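Local structure of SidF, inhibitor of growth family, member 3 (Legionella pneumophila subsp. pneumophila, 4FYE) at residues D80-A85 with Q153-A158; A247-G252 with K659-A664; L342-V347 with T402-A407; G653-Q658 with F719-K724. The protein is a Legionella phosphoinositide phosphatase that probably removes the 3-phosphate from polyphosphorylated phosphatidylinositol lipids. The protein carries 1 engineered substitution. All blocks are in the same frame, centred on the assembly; numbering follows the deposited sequence.

Contact 1 of 4, residues D80-A85 with Q153-A158; sequences DNLVAA and QQFTQA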
# COMPACT_ATOMS: atom_id res chain seq x y z
N ASP A 80 8.58 17.60 -19.57
CA ASP A 80 7.21 17.78 -20.01
C ASP A 80 6.31 17.95 -18.83
O ASP A 80 5.37 18.76 -18.88
CB ASP A 80 6.71 16.55 -20.81
CG ASP A 80 7.37 16.41 -22.19
OD1 ASP A 80 7.99 17.38 -22.70
OD2 ASP A 80 7.30 15.30 -22.77
N ASN A 81 6.57 17.16 -17.78
CA ASN A 81 5.69 17.15 -16.61
C ASN A 81 5.87 18.46 -15.82
O ASN A 81 4.91 19.01 -15.36
CB ASN A 81 5.85 15.89 -15.76
CG ASN A 81 5.31 14.61 -16.45
OD1 ASN A 81 4.38 14.65 -17.23
ND2 ASN A 81 5.89 13.47 -16.14
N LEU A 82 7.08 18.99 -15.73
CA LEU A 82 7.29 20.28 -15.11
C LEU A 82 6.68 21.38 -16.02
O LEU A 82 6.03 22.35 -15.52
CB LEU A 82 8.79 20.51 -14.89
CG LEU A 82 9.36 21.60 -13.98
CD1 LEU A 82 10.67 22.22 -14.51
CD2 LEU A 82 8.36 22.69 -13.74
N VAL A 83 6.85 21.25 -17.34
CA VAL A 83 6.29 22.25 -18.27
C VAL A 83 4.82 22.35 -18.08
O VAL A 83 4.29 23.44 -18.12
CB VAL A 83 6.50 21.94 -19.75
CG1 VAL A 83 5.45 22.64 -20.62
CG2 VAL A 83 7.89 22.40 -20.14
N ALA A 84 4.16 21.22 -17.85
CA ALA A 84 2.71 21.22 -17.65
C ALA A 84 2.36 21.95 -16.33
O ALA A 84 1.56 22.86 -16.33
CB ALA A 84 2.13 19.79 -17.68
N ALA A 85 3.02 21.61 -15.23
CA ALA A 85 2.79 22.34 -13.98
C ALA A 85 2.98 23.85 -14.19
O ALA A 85 2.18 24.68 -13.73
CB ALA A 85 3.80 21.83 -12.93
N GLN A 153 18.76 20.86 -13.70
CA GLN A 153 18.81 21.97 -12.75
C GLN A 153 18.80 23.27 -13.50
O GLN A 153 18.03 24.17 -13.14
CB GLN A 153 20.01 21.90 -11.81
CG GLN A 153 19.72 20.85 -10.75
CD GLN A 153 20.95 20.14 -10.21
OE1 GLN A 153 22.09 20.38 -10.65
NE2 GLN A 153 20.73 19.27 -9.22
N GLN A 154 19.62 23.40 -14.54
CA GLN A 154 19.56 24.65 -15.33
C GLN A 154 18.16 24.86 -15.94
O GLN A 154 17.59 25.98 -15.92
CB GLN A 154 20.66 24.66 -16.34
CG GLN A 154 22.06 24.74 -15.74
CD GLN A 154 23.08 24.38 -16.79
OE1 GLN A 154 22.71 23.78 -17.79
NE2 GLN A 154 24.35 24.78 -16.62
N PHE A 155 17.54 23.77 -16.41
CA PHE A 155 16.23 23.95 -17.05
C PHE A 155 15.19 24.45 -16.05
O PHE A 155 14.47 25.39 -16.33
CB PHE A 155 15.74 22.68 -17.76
CG PHE A 155 14.26 22.70 -18.12
CD1 PHE A 155 13.75 23.60 -19.08
CD2 PHE A 155 13.37 21.85 -17.49
CE1 PHE A 155 12.39 23.60 -19.40
CE2 PHE A 155 12.02 21.84 -17.80
CZ PHE A 155 11.52 22.70 -18.76
N THR A 156 15.11 23.79 -14.90
CA THR A 156 14.17 24.19 -13.87
C THR A 156 14.43 25.62 -13.33
O THR A 156 13.51 26.37 -13.13
CB THR A 156 13.97 23.11 -12.74
OG1 THR A 156 14.67 23.47 -11.55
CG2 THR A 156 14.41 21.76 -13.13
N GLN A 157 15.67 26.01 -13.14
CA GLN A 157 15.96 27.38 -12.70
C GLN A 157 15.36 28.41 -13.69
O GLN A 157 14.94 29.54 -13.30
CB GLN A 157 17.46 27.54 -12.51
CG GLN A 157 17.93 28.96 -12.19
CD GLN A 157 19.34 29.25 -12.70
OE1 GLN A 157 19.94 28.46 -13.49
NE2 GLN A 157 19.90 30.38 -12.26
N ALA A 158 15.31 28.00 -14.95
CA ALA A 158 14.96 28.89 -16.05
C ALA A 158 13.48 28.92 -16.24
O ALA A 158 12.93 29.88 -16.75
CB ALA A 158 15.61 28.46 -17.36
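Leu-82 and Phe-155 reach out from two nearly parallel helices and meet from opposite directions, an example of how a large side chain on each side can bridge a wide helix spacing. The short axes of 80-85 and 153-158 run only 9° from parallel but stay 11.3 Å apart, too far for the backbones to touch. The contact is therefore made by side chains alone. The CD1 methyl of Leu-82 sits 3.6 Å from CE2 of Phe-155, approaching the ring obliquely, and the same methyl lies 3.8 Å from CB of Thr-156. Leu-82 thus fits between two successive residues of the other helix, and its side chain crosses that of Thr-156 at about a right angle.

Aromatic packing adds a second element. With CG anti to the backbone N (chi1 165°), the Phe-155 ring is carried out toward 80-85, where Val-83 CG2 meets its edge in the ring plane, 3.9 Å from CZ. The fold here is a helical layer in which helices 71-92 and 136-163 run side by side, and helix 98-119, which lies between them in sequence, packs on both. From it Phe-112 meets the Phe-155 ring with the planes inclined at about 55°, while Ile-105 and Ala-109 cover Val-83.

The polar side chains of 80-85 find their partners outside the pair. Asp-80 OD1 forms a salt bridge with Lys-113 of helix 98-119, and the side-chain amide of Asn-81 hydrogen-bonds to Ala-31 N and Gly-713 O.

Contact 2 of 4, residues A247-G252 with K659-A664; sequences ARMIAG and KIVGNA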
# COMPACT_ATOMS: atom_id res chain seq x y z
N ALA A 247 -3.72 3.24 -3.63
CA ALA A 247 -4.15 2.47 -4.75
C ALA A 247 -4.51 1.04 -4.31
O ALA A 247 -3.96 0.52 -3.32
CB ALA A 247 -3.01 2.41 -5.79
N ARG A 248 -5.36 0.42 -5.10
CA ARG A 248 -5.80 -0.91 -4.87
C ARG A 248 -4.82 -1.73 -5.72
O ARG A 248 -4.64 -1.48 -6.93
CB ARG A 248 -7.22 -1.07 -5.41
CG ARG A 248 -7.77 -2.49 -5.34
CD ARG A 248 -8.28 -2.76 -3.87
NE ARG A 248 -9.02 -3.99 -3.89
CZ ARG A 248 -10.31 -4.06 -4.20
NH1 ARG A 248 -10.98 -2.94 -4.44
NH2 ARG A 248 -10.91 -5.25 -4.28
N MET A 249 -4.22 -2.71 -5.09
CA MET A 249 -3.23 -3.56 -5.73
C MET A 249 -3.82 -4.97 -5.97
O MET A 249 -4.21 -5.67 -5.03
CB MET A 249 -2.02 -3.67 -4.85
CG MET A 249 -0.94 -4.57 -5.40
SD MET A 249 0.66 -4.16 -4.61
CE MET A 249 0.48 -5.21 -3.20
N ILE A 250 -3.90 -5.35 -7.24
CA ILE A 250 -4.41 -6.62 -7.63
C ILE A 250 -3.34 -7.35 -8.46
O ILE A 250 -2.74 -6.77 -9.34
CB ILE A 250 -5.57 -6.43 -8.55
CG1 ILE A 250 -6.54 -5.41 -7.98
CG2 ILE A 250 -6.21 -7.79 -8.80
CD1 ILE A 250 -7.39 -5.97 -6.87
N ALA A 251 -3.15 -8.64 -8.21
CA ALA A 251 -2.23 -9.44 -9.00
C ALA A 251 -2.93 -10.74 -9.30
O ALA A 251 -3.64 -11.26 -8.46
CB ALA A 251 -0.96 -9.70 -8.20
N GLY A 252 -2.76 -11.25 -10.50
CA GLY A 252 -3.26 -12.55 -10.74
C GLY A 252 -2.85 -13.19 -12.04
O GLY A 252 -1.82 -12.77 -12.65
N LYS A 659 7.69 -7.55 -2.19
CA LYS A 659 7.85 -8.80 -1.46
C LYS A 659 6.49 -9.53 -1.33
O LYS A 659 6.39 -10.75 -1.53
CB LYS A 659 8.44 -8.46 -0.08
CG LYS A 659 9.84 -8.98 0.19
CD LYS A 659 10.92 -8.41 -0.66
CE LYS A 659 12.31 -8.97 -0.28
NZ LYS A 659 12.83 -10.15 -1.08
N ILE A 660 5.40 -8.81 -1.07
CA ILE A 660 4.14 -9.52 -0.80
C ILE A 660 3.56 -10.00 -2.11
O ILE A 660 3.06 -11.12 -2.19
CB ILE A 660 3.12 -8.57 -0.15
CG1 ILE A 660 3.58 -8.23 1.26
CG2 ILE A 660 1.74 -9.17 -0.13
CD1 ILE A 660 3.11 -6.87 1.71
N VAL A 661 3.60 -9.15 -3.16
CA VAL A 661 2.94 -9.54 -4.39
C VAL A 661 3.77 -10.67 -4.97
O VAL A 661 3.20 -11.63 -5.47
CB VAL A 661 2.84 -8.42 -5.47
CG1 VAL A 661 1.75 -8.75 -6.43
CG2 VAL A 661 2.44 -7.13 -4.87
N GLY A 662 5.10 -10.59 -4.90
CA GLY A 662 5.95 -11.59 -5.55
C GLY A 662 5.72 -12.92 -4.84
O GLY A 662 5.68 -14.00 -5.44
N ASN A 663 5.55 -12.86 -3.53
CA ASN A 663 5.36 -14.07 -2.80
C ASN A 663 4.01 -14.64 -3.07
O ASN A 663 3.86 -15.88 -3.13
CB ASN A 663 5.52 -13.86 -1.28
CG ASN A 663 5.13 -15.10 -0.52
OD1 ASN A 663 5.92 -16.04 -0.39
ND2 ASN A 663 3.87 -15.16 -0.11
N ALA A 664 3.00 -13.78 -3.23
CA ALA A 664 1.65 -14.26 -3.62
C ALA A 664 1.66 -14.99 -5.00
O ALA A 664 1.04 -16.07 -5.19
CB ALA A 664 0.67 -13.09 -3.67
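Met-249 and Val-661 reach toward each other tip to tip, the thioether end of a strand residue against one branch of a helix residue. The Val-661 CG2 methyl lies 3.2 Å from CE of Met-249, shorter than an ordinary methyl contact, so its exact length is doubtful; the same Val-661 CG2 is 3.5 Å from SD of Met-249. The methionine first extends from the strand, with CG anti to the backbone N, and then bends at its last torsion (chi3 87°), so that sulfur and methyl both lie against the same valine branch. The other branch of Val-661 serves a second neighbour: CG1 rests 3.4 Å from CB of Ala-251. One valine thus spans two strand residues on the same face of the sheet, and the small alanine is consistent with the close approach, the CA atoms of Ala-251 and Val-661 being 6.9 Å apart.

This is helix-on-sheet packing in a mixed alpha-beta fold. Strand 247-254 runs antiparallel between 199-206 and 260-268 in the mixed six-stranded sheet, and helix 652-668 covers one of its faces. Ile-250, whose side chain leaves from the other face, packs on Met-203 and Ile-205.

Charged groups keep apart from this apolar patch. Arg-248 forms salt bridges with Asp-265 and Asp-311, and on the helix Lys-659 makes a cation-pi contact with Phe-727 and a hydrogen bond to the carbonyl oxygen of Asn-726.

Contact 3 of 4, residues L342-V347 with T402-A407; sequences LIKLYV and TEVETA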
# COMPACT_ATOMS: atom_id res chain seq x y z
N LEU A 342 -29.13 -3.93 -5.60
CA LEU A 342 -28.52 -4.94 -4.77
C LEU A 342 -27.63 -4.34 -3.70
O LEU A 342 -27.71 -4.75 -2.56
CB LEU A 342 -27.70 -5.88 -5.64
CG LEU A 342 -28.36 -7.17 -6.12
CD1 LEU A 342 -29.83 -7.27 -5.74
CD2 LEU A 342 -28.08 -7.41 -7.60
N ILE A 343 -26.79 -3.36 -4.05
CA ILE A 343 -25.85 -2.83 -3.07
C ILE A 343 -26.59 -2.09 -1.98
O ILE A 343 -26.36 -2.29 -0.78
CB ILE A 343 -24.79 -1.95 -3.71
CG1 ILE A 343 -23.87 -2.84 -4.51
CG2 ILE A 343 -23.98 -1.19 -2.64
CD1 ILE A 343 -22.91 -2.04 -5.41
N LYS A 344 -27.54 -1.29 -2.42
CA LYS A 344 -28.38 -0.54 -1.52
C LYS A 344 -29.16 -1.45 -0.55
O LYS A 344 -29.19 -1.20 0.62
CB LYS A 344 -29.35 0.37 -2.30
CG LYS A 344 -30.25 1.14 -1.34
CD LYS A 344 -31.54 1.67 -1.92
CE LYS A 344 -32.50 1.91 -0.76
NZ LYS A 344 -33.52 2.93 -1.14
N LEU A 345 -29.80 -2.49 -1.06
CA LEU A 345 -30.54 -3.38 -0.19
C LEU A 345 -29.59 -4.13 0.72
O LEU A 345 -29.87 -4.31 1.88
CB LEU A 345 -31.41 -4.35 -1.00
CG LEU A 345 -32.69 -3.72 -1.59
CD1 LEU A 345 -33.39 -4.56 -2.66
CD2 LEU A 345 -33.72 -3.32 -0.53
N TYR A 346 -28.43 -4.54 0.20
CA TYR A 346 -27.46 -5.25 0.97
C TYR A 346 -27.04 -4.43 2.17
O TYR A 346 -26.94 -4.98 3.32
CB TYR A 346 -26.24 -5.65 0.13
CG TYR A 346 -25.07 -6.18 0.98
CD1 TYR A 346 -25.20 -7.35 1.73
CD2 TYR A 346 -23.91 -5.52 1.07
CE1 TYR A 346 -24.17 -7.82 2.53
CE2 TYR A 346 -22.88 -5.97 1.85
CZ TYR A 346 -23.02 -7.12 2.59
OH TYR A 346 -21.99 -7.58 3.41
N VAL A 347 -26.81 -3.13 1.92
CA VAL A 347 -26.25 -2.24 2.93
C VAL A 347 -27.29 -1.95 4.00
O VAL A 347 -26.97 -1.89 5.19
CB VAL A 347 -25.76 -0.88 2.34
CG1 VAL A 347 -25.45 0.09 3.48
CG2 VAL A 347 -24.55 -1.07 1.46
N THR A 402 -25.43 7.56 -7.49
CA THR A 402 -26.21 7.14 -6.31
C THR A 402 -25.29 6.68 -5.20
O THR A 402 -24.31 5.99 -5.43
CB THR A 402 -27.12 5.92 -6.61
OG1 THR A 402 -26.35 4.91 -7.29
CG2 THR A 402 -28.38 6.30 -7.44
N GLU A 403 -25.65 7.00 -3.97
CA GLU A 403 -24.87 6.54 -2.85
C GLU A 403 -25.78 6.33 -1.65
O GLU A 403 -26.91 6.80 -1.66
CB GLU A 403 -23.79 7.56 -2.54
CG GLU A 403 -24.40 8.89 -2.14
CD GLU A 403 -23.41 10.02 -2.05
OE1 GLU A 403 -23.72 11.00 -1.36
OE2 GLU A 403 -22.33 9.98 -2.66
N VAL A 404 -25.31 5.62 -0.62
CA VAL A 404 -26.07 5.43 0.63
C VAL A 404 -25.18 5.64 1.81
O VAL A 404 -23.95 5.50 1.70
CB VAL A 404 -26.75 4.02 0.67
CG1 VAL A 404 -27.74 3.90 -0.50
CG2 VAL A 404 -25.73 2.88 0.60
N GLU A 405 -25.76 5.95 2.96
CA GLU A 405 -24.96 6.21 4.15
C GLU A 405 -25.14 5.06 5.13
O GLU A 405 -26.24 4.59 5.28
CB GLU A 405 -25.42 7.53 4.80
CG GLU A 405 -24.76 8.79 4.22
CD GLU A 405 -24.57 9.90 5.26
OE1 GLU A 405 -23.39 10.19 5.61
OE2 GLU A 405 -25.58 10.47 5.76
N THR A 406 -24.07 4.61 5.80
CA THR A 406 -24.16 3.55 6.79
C THR A 406 -23.10 3.67 7.85
O THR A 406 -21.97 4.06 7.58
CB THR A 406 -23.64 2.19 6.25
OG1 THR A 406 -23.34 2.24 4.87
CG2 THR A 406 -24.51 1.05 6.62
N ALA A 407 -23.41 3.16 9.01
CA ALA A 407 -22.40 2.89 10.01
C ALA A 407 -21.55 1.73 9.50
O ALA A 407 -22.09 0.90 8.81
CB ALA A 407 -23.08 2.53 11.34
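Val-347 meets two strand residues in succession, Val-404 and Thr-406, and in doing so illustrates how a branched helix residue can fill the step between neighbours on one face of a strand. Its CG1 methyl lies 3.3 Å from OG1 and 3.4 Å from CG2 of Thr-406, so that both branches of the threonine close on a single methyl. The same CG1 is 4.0 Å from CG2 of Val-404, a looser contact. One turn back along the helix, Lys-344 lends its aliphatic base: CG comes within 3.8 Å of CG1 of Val-404, and the two side chains cross at about a right angle. Beyond that atom the lysine chain runs extended, carrying its ammonium group away from the strand.

The torsions divide the work of Val-404. Its CG1, anti to the carbonyl carbon and beside the backbone N (chi1 -61°), faces the lysine; CG2 stands between N and the carbonyl carbon and turns to Val-347. In the next shell, backbone hydrogen bonds join Val-404 to Ile-396 and Thr-406 to Ile-394, which places both residues in an antiparallel hairpin formed by strands 391-399 and 402-416 at the margin of a four-stranded mixed sheet. The axes of 342-347 and 402-407 are 8° from parallel and 9.2 Å apart at their closest. Leu-318 of helix 315-320 touches Ile-343 and Tyr-346.

Chemically, the join depends on methyl and methylene packing, with the threonine hydroxyl against a methyl group, while the lysine gives its hydrocarbon to the interface and its charge to the surroundings.

Contact 4 of 4, residues G653-Q658 with F719-K724; sequences GQRLAQ and FEIQDK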
# COMPACT_ATOMS: atom_id res chain seq x y z
N GLY A 653 7.67 1.40 1.15
CA GLY A 653 6.36 0.71 1.05
C GLY A 653 6.21 -0.06 -0.23
O GLY A 653 5.68 -1.19 -0.25
N GLN A 654 6.69 0.51 -1.33
CA GLN A 654 6.73 -0.22 -2.62
C GLN A 654 7.55 -1.51 -2.56
O GLN A 654 7.21 -2.52 -3.23
CB GLN A 654 7.38 0.65 -3.73
CG GLN A 654 6.51 1.79 -4.20
CD GLN A 654 5.10 1.29 -4.42
OE1 GLN A 654 4.84 0.54 -5.34
NE2 GLN A 654 4.21 1.68 -3.54
N ARG A 655 8.67 -1.46 -1.85
CA ARG A 655 9.49 -2.64 -1.75
C ARG A 655 8.80 -3.72 -0.87
O ARG A 655 8.92 -4.92 -1.13
CB ARG A 655 10.88 -2.36 -1.18
CG ARG A 655 11.79 -1.27 -1.75
CD ARG A 655 12.11 -1.05 -3.25
NE ARG A 655 12.51 -2.15 -4.03
CZ ARG A 655 13.54 -2.21 -4.91
NH1 ARG A 655 14.38 -1.23 -5.14
NH2 ARG A 655 13.72 -3.35 -5.60
N LEU A 656 8.08 -3.31 0.18
CA LEU A 656 7.31 -4.26 0.91
C LEU A 656 6.21 -4.81 -0.06
O LEU A 656 6.00 -6.05 -0.10
CB LEU A 656 6.71 -3.61 2.16
CG LEU A 656 5.86 -4.59 2.94
CD1 LEU A 656 6.60 -5.82 3.59
CD2 LEU A 656 5.12 -3.76 3.94
N ALA A 657 5.53 -3.94 -0.83
CA ALA A 657 4.49 -4.45 -1.76
C ALA A 657 5.08 -5.47 -2.75
O ALA A 657 4.41 -6.47 -3.11
CB ALA A 657 3.76 -3.31 -2.49
N GLN A 658 6.35 -5.26 -3.14
CA GLN A 658 7.04 -6.15 -4.08
C GLN A 658 7.26 -7.52 -3.44
O GLN A 658 7.10 -8.56 -4.08
CB GLN A 658 8.43 -5.57 -4.45
CG GLN A 658 9.39 -6.59 -5.12
CD GLN A 658 10.81 -6.05 -5.58
OE1 GLN A 658 11.66 -6.85 -6.03
NE2 GLN A 658 11.07 -4.77 -5.45
N PHE A 719 14.52 3.54 -2.38
CA PHE A 719 14.95 2.72 -1.25
C PHE A 719 16.46 2.31 -1.25
O PHE A 719 16.92 1.74 -2.23
CB PHE A 719 14.13 1.44 -1.19
CG PHE A 719 14.59 0.48 -0.10
CD1 PHE A 719 14.53 0.86 1.25
CD2 PHE A 719 15.10 -0.79 -0.42
CE1 PHE A 719 14.95 -0.00 2.24
CE2 PHE A 719 15.50 -1.64 0.59
CZ PHE A 719 15.43 -1.26 1.91
N GLU A 720 17.20 2.51 -0.16
CA GLU A 720 18.58 2.04 -0.15
C GLU A 720 18.64 0.60 0.24
O GLU A 720 18.40 0.25 1.40
CB GLU A 720 19.41 2.83 0.80
CG GLU A 720 19.65 4.23 0.27
CD GLU A 720 20.26 5.13 1.32
OE1 GLU A 720 19.65 6.20 1.58
OE2 GLU A 720 21.32 4.75 1.90
N ILE A 721 18.98 -0.25 -0.72
CA ILE A 721 19.04 -1.66 -0.44
C ILE A 721 20.05 -1.90 0.71
O ILE A 721 21.11 -1.28 0.70
CB ILE A 721 19.33 -2.49 -1.70
CG1 ILE A 721 18.13 -2.36 -2.67
CG2 ILE A 721 19.55 -3.93 -1.33
CD1 ILE A 721 18.45 -2.71 -4.14
N GLN A 722 19.69 -2.75 1.68
CA GLN A 722 20.51 -3.00 2.86
C GLN A 722 21.33 -4.22 2.71
O GLN A 722 22.43 -4.25 3.18
CB GLN A 722 19.65 -3.18 4.12
CG GLN A 722 19.03 -1.87 4.60
CD GLN A 722 20.03 -0.76 4.78
OE1 GLN A 722 20.08 0.17 3.98
NE2 GLN A 722 20.84 -0.84 5.82
N ASP A 723 20.73 -5.27 2.12
CA ASP A 723 21.44 -6.47 1.74
C ASP A 723 21.10 -6.91 0.27
O ASP A 723 19.93 -7.20 -0.07
CB ASP A 723 21.12 -7.57 2.75
CG ASP A 723 21.72 -8.89 2.36
OD1 ASP A 723 22.22 -8.99 1.20
OD2 ASP A 723 21.67 -9.84 3.17
N LYS A 724 22.13 -6.95 -0.60
CA LYS A 724 21.88 -6.88 -2.06
C LYS A 724 21.22 -8.21 -2.51
O LYS A 724 20.52 -8.29 -3.51
CB LYS A 724 23.15 -6.58 -2.86
CG LYS A 724 24.16 -7.70 -2.71
CD LYS A 724 25.35 -7.54 -3.64
CE LYS A 724 26.12 -8.87 -3.64
NZ LYS A 724 27.39 -8.96 -4.41
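Arg-655 and Phe-719 mark the closest backbone approach, their CA atoms 7.7 Å apart, where a regular helix faces a stretch without regular structure. Segment 653-658 keeps its helical bonds, for example from Ala-657 N to Gly-653 O, whereas Phe-719 to Ile-721 run extended, a course that lets Phe-719 and Ile-721 both come to the arginine while the side chain of Glu-720 leaves from the other side.

The arginine does its packing with its hydrocarbon portion. Bends at chi2 and chi3 of Arg-655 (-48° and -49°) fold its chain. They bring Arg-655 CG to 3.6 Å from both CD2 and CB of Phe-719; Arg-655 CD follows at 3.8 Å from Phe-719 CB. The methylenes approach the ring obliquely, and the guanidinium plane is turned 68° from it. Farther out, Arg-655 NH1 lies 4.4 Å from Ile-721 CD1, a light touch. The polar end has its own partners: NH2 forms a salt bridge with Asp-729, and Phe-727 makes a cation-pi contact. A buried positive charge is thereby probably balanced, while its aliphatic stem is shielded by phenylalanine.

Phe-625 packs edge-to-face with Phe-719, and Thr-701 and Gln-704 of helix 701-712 touch the arginine. Helix 652-668 follows strand 641-645 through a short loop. Gly-653 N hydrogen-bonds to OG of Ser-646, probably the engineered residue, which holds the cysteine position of a C-X5-R signature; strand, loop and helix are consistent with the P-loop of such phosphatases. Segment 719-724, between helices 701-712 and 733-741, thus packs beside the first turns of the helix leaving that loop.

Overall arrangement
From the N terminus, contact 1 closes first, its 67 intervening residues being mostly helical, joining helices of the N-terminal region before any other contact opens. Contact 2 opens on strand 247-254 of the six-stranded sheet and closes 406 residues later on helix 652-668. Contact 3 nests within that long loop, tying a helix to the four-stranded sheet, its centre about 29 Å from that of contact 2. Contact 4 opens on helix 652-668 before contact 2 closes and ties that helix to the loop between helices 701-712 and 733-741, so the two cross. They touch, Met-249 SD lying 3.9 Å from Ala-657 CB. Contacts 3 and 4 lie on opposite sides of the chain's centre.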